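Local coordinates for DUF574 domain-containing protein (Thermobifida fusca, PDB 2QE6) that binds S-adenosylmethionine and is probably a methyltransferase that transfers the methyl group of this cofactor to a substrate not yet identified, at residues A[93-98]-A[107-112]. The protein carries 1 engineered substitution. Sequence-based numbering, arbitrary orientation.
With SAM (S-adenosylmethionine), chain F.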
ATOM      1  N   ASN A  93       9.402   3.662   6.595  1.00 37.72           N
ATOM      2  CA  ASN A  93       7.955   3.510   6.682  1.00 37.42           C
ATOM      3  C   ASN A  93       7.279   4.857   6.518  1.00 36.52           C
ATOM      4  O   ASN A  93       7.914   5.919   6.685  1.00 35.61           O
ATOM      5  CB  ASN A  93       7.555   2.905   8.031  1.00 39.14           C
ATOM      6  CG  ASN A  93       8.145   1.533   8.258  1.00 40.94           C
ATOM      7  OD1 ASN A  93       7.890   0.615   7.487  1.00 36.26           O
ATOM      8  ND2 ASN A  93       8.929   1.386   9.313  1.00 35.15           N
ATOM      9  N   THR A  94       5.980   4.803   6.248  1.00 37.12           N
ATOM     10  CA  THR A  94       5.143   6.000   6.028  1.00 35.59           C
ATOM     11  C   THR A  94       5.330   7.107   7.036  1.00 37.58           C
ATOM     12  O   THR A  94       5.604   8.239   6.639  1.00 36.31           O
ATOM     13  CB  THR A  94       3.680   5.611   5.969  1.00 39.78           C
ATOM     14  OG1 THR A  94       3.542   4.646   4.931  1.00 34.42           O
ATOM     15  CG2 THR A  94       2.770   6.828   5.696  1.00 31.47           C
ATOM     16  N   HIS A  95       5.213   6.792   8.326  1.00 33.48           N
ATOM     17  CA  HIS A  95       5.302   7.825   9.356  1.00 33.03           C
ATOM     18  C   HIS A  95       6.698   8.468   9.454  1.00 32.55           C
ATOM     19  O   HIS A  95       6.854   9.643   9.827  1.00 29.09           O
ATOM     20  CB  HIS A  95       4.830   7.255  10.696  1.00 32.35           C
ATOM     21  CG  HIS A  95       5.856   6.449  11.432  1.00 31.79           C
ATOM     22  ND1 HIS A  95       6.067   5.110  11.191  1.00 27.11           N
ATOM     23  CD2 HIS A  95       6.675   6.779  12.471  1.00 22.17           C
ATOM     24  CE1 HIS A  95       6.985   4.645  12.017  1.00 33.72           C
ATOM     25  NE2 HIS A  95       7.374   5.638  12.804  1.00 25.97           N
ATOM     26  N   GLU A  96       7.702   7.679   9.104  1.00 35.09           N
ATOM     27  CA  GLU A  96       9.084   8.141   9.079  1.00 37.36           C
ATOM     28  C   GLU A  96       9.283   9.126   7.934  1.00 33.77           C
ATOM     29  O   GLU A  96       9.834  10.185   8.106  1.00 29.80           O
ATOM     30  CB  GLU A  96      10.017   6.926   8.957  1.00 37.56           C
ATOM     31  CG  GLU A  96      10.040   6.051  10.236  1.00 41.71           C
ATOM     32  CD  GLU A  96      10.531   4.605  10.003  1.00 45.25           C
ATOM     33  OE1 GLU A  96      10.841   4.220   8.848  1.00 49.25           O
ATOM     34  OE2 GLU A  96      10.591   3.852  11.001  1.00 65.79           O
ATOM     35  N   VAL A  97       8.812   8.770   6.749  1.00 32.87           N
ATOM     36  CA  VAL A  97       8.817   9.713   5.643  1.00 33.26           C
ATOM     37  C   VAL A  97       8.007  10.971   5.984  1.00 33.52           C
ATOM     38  O   VAL A  97       8.504  12.087   5.839  1.00 38.03           O
ATOM     39  CB  VAL A  97       8.229   9.057   4.372  1.00 26.77           C
ATOM     40  CG1 VAL A  97       8.459   9.967   3.193  1.00 31.91           C
ATOM     41  CG2 VAL A  97       8.917   7.722   4.159  1.00 32.21           C
ATOM     42  N   ALA A  98       6.775  10.787   6.470  1.00 33.86           N
ATOM     43  CA  ALA A  98       5.887  11.926   6.761  1.00 33.77           C
ATOM     44  C   ALA A  98       6.519  12.843   7.786  1.00 33.95           C
ATOM     45  O   ALA A  98       6.533  14.064   7.618  1.00 35.09           O
ATOM     46  CB  ALA A  98       4.513  11.443   7.244  1.00 33.14           C
ATOM     47  N   VAL A 107      -0.124   9.341  11.499  1.00 34.29           N
ATOM     48  CA  VAL A 107      -0.343   8.187  10.618  1.00 33.42           C
ATOM     49  C   VAL A 107      -0.988   7.069  11.420  1.00 32.56           C
ATOM     50  O   VAL A 107      -0.560   6.765  12.558  1.00 33.92           O
ATOM     51  CB  VAL A 107       0.991   7.665   9.958  1.00 33.15           C
ATOM     52  CG1 VAL A 107       0.717   6.494   9.032  1.00 36.99           C
ATOM     53  CG2 VAL A 107       1.679   8.798   9.163  1.00 33.97           C
ATOM     54  N   VAL A 108      -2.026   6.480  10.836  1.00 35.92           N
ATOM     55  CA  VAL A 108      -2.707   5.337  11.401  1.00 35.80           C
ATOM     56  C   VAL A 108      -2.553   4.209  10.396  1.00 38.51           C
ATOM     57  O   VAL A 108      -2.996   4.334   9.270  1.00 35.75           O
ATOM     58  CB  VAL A 108      -4.199   5.625  11.661  1.00 36.96           C
ATOM     59  CG1 VAL A 108      -4.931   4.318  12.091  1.00 38.93           C
ATOM     60  CG2 VAL A 108      -4.366   6.771  12.709  1.00 29.68           C
ATOM     61  N   TYR A 109      -1.878   3.136  10.811  1.00 38.31           N
ATOM     62  CA  TYR A 109      -1.680   1.986   9.958  1.00 35.86           C
ATOM     63  C   TYR A 109      -2.729   0.906  10.234  1.00 34.29           C
ATOM     64  O   TYR A 109      -3.092   0.662  11.368  1.00 34.58           O
ATOM     65  CB  TYR A 109      -0.315   1.353  10.195  1.00 34.50           C
ATOM     66  CG  TYR A 109       0.938   2.159   9.914  1.00 37.14           C
ATOM     67  CD1 TYR A 109       1.439   2.317   8.632  1.00 27.75           C
ATOM     68  CD2 TYR A 109       1.685   2.680  10.957  1.00 26.91           C
ATOM     69  CE1 TYR A 109       2.669   3.013   8.386  1.00 37.08           C
ATOM     70  CE2 TYR A 109       2.888   3.351  10.729  1.00 41.60           C
ATOM     71  CZ  TYR A 109       3.378   3.513   9.442  1.00 30.47           C
ATOM     72  OH  TYR A 109       4.599   4.186   9.299  1.00 35.66           O
ATOM     73  N   VAL A 110      -3.172   0.220   9.190  1.00 35.86           N
ATOM     74  CA  VAL A 110      -4.172  -0.837   9.319  1.00 36.51           C
ATOM     75  C   VAL A 110      -3.699  -2.019   8.484  1.00 35.44           C
ATOM     76  O   VAL A 110      -3.310  -1.834   7.333  1.00 35.22           O
ATOM     77  CB  VAL A 110      -5.556  -0.357   8.800  1.00 36.42           C
ATOM     78  CG1 VAL A 110      -6.627  -1.451   8.953  1.00 37.91           C
ATOM     79  CG2 VAL A 110      -5.951   0.942   9.553  1.00 34.84           C
ATOM     80  N   ASP A 111      -3.675  -3.208   9.086  1.00 34.62           N
ATOM     81  CA  ASP A 111      -3.366  -4.419   8.360  1.00 37.97           C
ATOM     82  C   ASP A 111      -4.142  -5.585   8.940  1.00 37.12           C
ATOM     83  O   ASP A 111      -4.475  -5.593  10.084  1.00 35.88           O
ATOM     84  CB  ASP A 111      -1.859  -4.720   8.323  1.00 38.37           C
ATOM     85  CG  ASP A 111      -1.458  -5.563   7.090  1.00 38.16           C
ATOM     86  OD1 ASP A 111      -1.659  -6.787   7.087  1.00 43.08           O
ATOM     87  OD2 ASP A 111      -0.919  -5.011   6.120  1.00 40.28           O
ATOM     88  N   ILE A 112      -4.431  -6.554   8.096  1.00 38.77           N
ATOM     89  CA  ILE A 112      -5.167  -7.754   8.499  0.50 38.09           C
ATOM     90  C   ILE A 112      -4.255  -8.800   9.178  1.00 38.47           C
ATOM     91  O   ILE A 112      -4.704  -9.583   9.994  1.00 39.31           O
ATOM     92  CB  ILE A 112      -5.912  -8.374   7.273  0.50 36.54           C
ATOM     93  CG1 ILE A 112      -6.843  -9.517   7.699  0.50 38.40           C
ATOM     94  CG2 ILE A 112      -4.911  -8.828   6.190  0.50 33.60           C
ATOM     95  CD1 ILE A 112      -7.887  -9.115   8.702  0.50 30.40           C
TER
HETATM   96  N   SAM F 400       1.110  -1.154   1.582  1.00 28.40           N
HETATM   97  CA  SAM F 400       2.457  -1.843   1.672  1.00 30.21           C
HETATM   98  C   SAM F 400       3.303  -1.442   0.484  1.00 31.01           C
HETATM   99  O   SAM F 400       4.527  -1.450   0.566  1.00 31.59           O
HETATM  100  OXT SAM F 400       2.766  -1.133  -0.587  1.00 28.67           O
HETATM  101  CB  SAM F 400       2.435  -3.383   1.696  1.00 27.39           C
HETATM  102  CG  SAM F 400       1.892  -4.070   0.432  1.00 28.67           C
HETATM  103  SD  SAM F 400       1.675  -5.877   0.541  1.00 14.44           S
HETATM  104  CE  SAM F 400       2.273  -6.045   2.240  1.00 42.41           C
HETATM  105  C5' SAM F 400      -0.095  -5.838   0.893  1.00 31.89           C
HETATM  106  C4' SAM F 400      -0.614  -5.643   2.323  1.00 30.30           C
HETATM  107  O4' SAM F 400      -2.028  -5.423   2.289  1.00 27.71           O
HETATM  108  C3' SAM F 400      -0.408  -6.861   3.239  1.00 32.41           C
HETATM  109  O3' SAM F 400       0.227  -6.493   4.450  1.00 30.91           O
HETATM  110  C2' SAM F 400      -1.787  -7.454   3.484  1.00 33.81           C
HETATM  111  O2' SAM F 400      -1.920  -8.186   4.709  1.00 31.21           O
HETATM  112  C1' SAM F 400      -2.632  -6.192   3.339  1.00 29.72           C
HETATM  113  N9  SAM F 400      -4.011  -6.540   2.996  1.00 29.41           N
HETATM  114  C8  SAM F 400      -4.503  -7.183   1.861  1.00 33.38           C
HETATM  115  N7  SAM F 400      -5.853  -7.281   1.973  1.00 31.49           N
HETATM  116  C5  SAM F 400      -6.217  -6.693   3.157  1.00 32.06           C
HETATM  117  C6  SAM F 400      -7.472  -6.495   3.752  1.00 23.54           C
HETATM  118  N6  SAM F 400      -8.590  -6.964   3.133  1.00 27.93           N
HETATM  119  N1  SAM F 400      -7.503  -5.843   4.973  1.00 31.12           N
HETATM  120  C2  SAM F 400      -6.334  -5.378   5.609  1.00 26.56           C
HETATM  121  N3  SAM F 400      -5.089  -5.585   5.020  1.00 27.77           N
HETATM  122  C4  SAM F 400      -5.060  -6.224   3.806  1.00 34.31           C
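In the Rossmann-like beta-alpha-beta unit formed by strand 80-84, helix 94-101 and strand 106-111, Tyr109 reaches from the second strand to the first turn of the helix and meets His95 there. Helix segment 94-98 runs nearly antiparallel to strand segment 107-111 (163°), the two short axes approaching to 9.3 Å. Two bonds converge on the phenol oxygen: His95 N gives a nearly straight one to Tyr109 OH (2.8 Å, 171°), and His95 ND1 lies 2.6 Å from the same OH, with either atom possible as donor. With CG of His95 set between its backbone N and carbonyl carbon (chi1 81°), the imidazole folds back so that ND1 and the backbone N face one oxygen. The rings meet rim to rim, nearly perpendicular. Beside them, Thr94 CB touches Tyr109 CE1 at 3.7 Å, while Val107 CG1 covers the centre of one tyrosine face and Val107 CG2 packs on His95 CB (3.8 Å). Thr94 OG1 turns to Asp83 of the first strand. At the far end of strand 106-111, Asp111 OD1 and OD2 accept bonds from ribose hydroxyls O2' and O3' of S-adenosylmethionine. A phenylalanine in place of Tyr109 would probably leave His95 N and ND1 without their shared oxygen, and the imidazole freer to turn. The paired bonds thus tie the helix start to the cofactor-binding strand by polar contacts as well as apolar packing.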